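Local coordinates for phosphoribosylaminoimidazole-succinocarboxamide synthase (Pyrococcus horikoshii, PDB 3U55), which catalyses the ATP-dependent joining of L-aspartate to the carboxylate of 5-amino-1-(5-phosphoribosyl)imidazole-4-carboxylate, a step of de novo purine biosynthesis, at residues Arg93-Gly98 with Ile170-Lys175. Residues are numbered along the deposited sequence; the frame is centred on the assembly and turned at random.
Sequences RNVVAG and ILVDFK. With SO4 (sulfate ion), chain B.
Val172 O takes two backbone N-H groups, from Asn94 at 2.8 Å and from Val95 at 3.1 Å. The Val95 N-H lies in the carbonyl plane, on a lone pair; the Asn94 N-H comes in tilted 22° from that plane. The double grip sits at the bend that follows strand 84-93. Arg93 and Asp173 form an antiparallel non-hydrogen-bonded pair just before it. Packing is closest around Val172: its CG1 lies 3.7 Å from Ala97 CB and also meets Val95 CB. Contact thins toward partly exposed Ile170, whose CG2 is 4.2 Å from Val95 CG2. On the partly exposed Asn94 side, ND2 sits above the carbonyl plane of Leu171 O at 3.0 Å and also bonds Asn157 of helix 143-165.

The side chains of Arg93 and Asp173 run alongside each other. Their charged planes are 78° apart, and NH2 of Arg93 forms a salt bridge to OD2 of Asp173 at 3.3 Å. A bend at chi3 (76°) of Arg93 brings NE to a water that also links Asp173 OD2 and Val95 O. Arg198 and Glu118 provide further salt bridges to Asp173 and Arg93 respectively. A leucine in place of Arg93 would probably leave Asp173 and Glu118 each short of one charge partner. Arg93 NH2, Arg198 and Ser99 N bind a sulfate ion, most likely from the crystallisation solution. This cluster is consistent with an anion-binding site, perhaps for a substrate phosphate.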
loop_
_atom_site.group_PDB
_atom_site.type_symbol
_atom_site.label_atom_id
_atom_site.label_comp_id
_atom_site.label_asym_id
_atom_site.label_seq_id
_atom_site.Cartn_x
_atom_site.Cartn_y
_atom_site.Cartn_z
ATOM N N ARG A 93 -1.534 -6.522 12.198
ATOM C CA ARG A 93 -2.907 -7.034 12.292
ATOM C C ARG A 93 -2.913 -8.568 12.352
ATOM O O ARG A 93 -2.306 -9.238 11.510
ATOM C CB ARG A 93 -3.762 -6.514 11.116
ATOM C CG ARG A 93 -3.327 -5.116 10.578
ATOM C CD ARG A 93 -4.272 -4.545 9.496
ATOM N NE ARG A 93 -5.480 -4.037 10.125
ATOM C CZ ARG A 93 -5.905 -2.777 10.127
ATOM N NH1 ARG A 93 -5.271 -1.798 9.475
ATOM N NH2 ARG A 93 -7.015 -2.506 10.783
ATOM N N ASN A 94 -3.596 -9.098 13.368
ATOM C CA ASN A 94 -3.747 -10.537 13.593
ATOM C C ASN A 94 -5.146 -11.026 13.226
ATOM O O ASN A 94 -5.334 -12.176 12.793
ATOM C CB ASN A 94 -3.500 -10.850 15.065
ATOM C CG ASN A 94 -2.101 -10.492 15.509
ATOM O OD1 ASN A 94 -1.112 -10.952 14.923
ATOM N ND2 ASN A 94 -2.005 -9.675 16.551
ATOM N N VAL A 95 -6.121 -10.144 13.420
ATOM C CA VAL A 95 -7.527 -10.428 13.167
ATOM C C VAL A 95 -8.061 -9.305 12.288
ATOM O O VAL A 95 -7.663 -8.144 12.459
ATOM C CB VAL A 95 -8.313 -10.495 14.497
ATOM C CG1 VAL A 95 -9.807 -10.673 14.257
ATOM C CG2 VAL A 95 -7.773 -11.611 15.384
ATOM N N VAL A 96 -8.936 -9.638 11.337
ATOM C CA VAL A 96 -9.495 -8.624 10.428
ATOM C C VAL A 96 -10.447 -7.675 11.171
ATOM O O VAL A 96 -11.393 -8.102 11.844
ATOM C CB VAL A 96 -10.191 -9.251 9.187
ATOM C CG1 VAL A 96 -10.885 -8.196 8.358
ATOM C CG2 VAL A 96 -9.177 -10.008 8.318
ATOM N N ALA A 97 -10.162 -6.381 11.048
ATOM C CA ALA A 97 -10.965 -5.323 11.653
ATOM C C ALA A 97 -10.597 -4.012 10.974
ATOM O O ALA A 97 -9.615 -3.949 10.234
ATOM C CB ALA A 97 -10.694 -5.242 13.158
ATOM N N GLY A 98 -11.395 -2.974 11.218
ATOM C CA GLY A 98 -11.093 -1.625 10.741
ATOM C C GLY A 98 -10.913 -1.501 9.241
ATOM O O GLY A 98 -11.674 -2.087 8.464
ATOM N N ILE A 170 -7.714 -10.745 23.281
ATOM C CA ILE A 170 -7.206 -10.968 21.934
ATOM C C ILE A 170 -6.641 -9.663 21.375
ATOM O O ILE A 170 -7.351 -8.666 21.272
ATOM C CB ILE A 170 -8.326 -11.490 20.998
ATOM C CG1 ILE A 170 -8.927 -12.794 21.551
ATOM C CG2 ILE A 170 -7.805 -11.677 19.577
ATOM C CD1 ILE A 170 -10.151 -13.282 20.797
ATOM N N LEU A 171 -5.356 -9.674 21.030
ATOM C CA LEU A 171 -4.743 -8.547 20.349
ATOM C C LEU A 171 -5.121 -8.612 18.880
ATOM O O LEU A 171 -4.557 -9.403 18.118
ATOM C CB LEU A 171 -3.223 -8.571 20.508
ATOM C CG LEU A 171 -2.485 -7.385 19.869
ATOM C CD1 LEU A 171 -2.907 -6.053 20.507
ATOM C CD2 LEU A 171 -0.988 -7.592 19.970
ATOM N N VAL A 172 -6.088 -7.787 18.494
ATOM C CA VAL A 172 -6.614 -7.796 17.130
ATOM C C VAL A 172 -5.659 -7.106 16.146
ATOM O O VAL A 172 -5.300 -7.670 15.100
ATOM C CB VAL A 172 -8.016 -7.155 17.090
ATOM C CG1 VAL A 172 -8.423 -6.802 15.668
ATOM C CG2 VAL A 172 -9.043 -8.095 17.760
ATOM N N ASP A 173 -5.271 -5.882 16.495
ATOM C CA ASP A 173 -4.260 -5.124 15.758
ATOM C C ASP A 173 -3.697 -4.038 16.673
ATOM O O ASP A 173 -4.193 -3.845 17.786
ATOM C CB ASP A 173 -4.813 -4.539 14.436
ATOM C CG ASP A 173 -5.995 -3.572 14.634
ATOM O OD1 ASP A 173 -5.934 -2.666 15.494
ATOM O OD2 ASP A 173 -6.980 -3.701 13.883
ATOM N N PHE A 174 -2.653 -3.352 16.215
ATOM C CA PHE A 174 -2.101 -2.206 16.947
ATOM C C PHE A 174 -1.249 -1.348 16.028
ATOM O O PHE A 174 -0.801 -1.809 14.972
ATOM C CB PHE A 174 -1.307 -2.641 18.199
ATOM C CG PHE A 174 -0.117 -3.504 17.901
ATOM C CD1 PHE A 174 1.154 -2.950 17.822
ATOM C CD2 PHE A 174 -0.265 -4.874 17.694
ATOM C CE1 PHE A 174 2.270 -3.738 17.541
ATOM C CE2 PHE A 174 0.850 -5.680 17.418
ATOM C CZ PHE A 174 2.123 -5.103 17.334
ATOM N N LYS A 175 -1.042 -0.100 16.436
ATOM C CA LYS A 175 -0.292 0.872 15.650
ATOM C C LYS A 175 0.938 1.338 16.420
ATOM O O LYS A 175 0.835 1.735 17.588
ATOM C CB LYS A 175 -1.189 2.060 15.309
ATOM C CG LYS A 175 -0.578 3.054 14.333
HETATM S S SO4 B . -7.605 1.150 11.040
HETATM O O1 SO4 B . -8.012 -0.235 10.881
HETATM O O2 SO4 B . -7.553 1.507 12.453
HETATM O O3 SO4 B . -6.291 1.309 10.416
HETATM O O4 SO4 B . -8.574 2.019 10.385
HETATM O O HOH W 1 -7.087 -5.548 11.925
#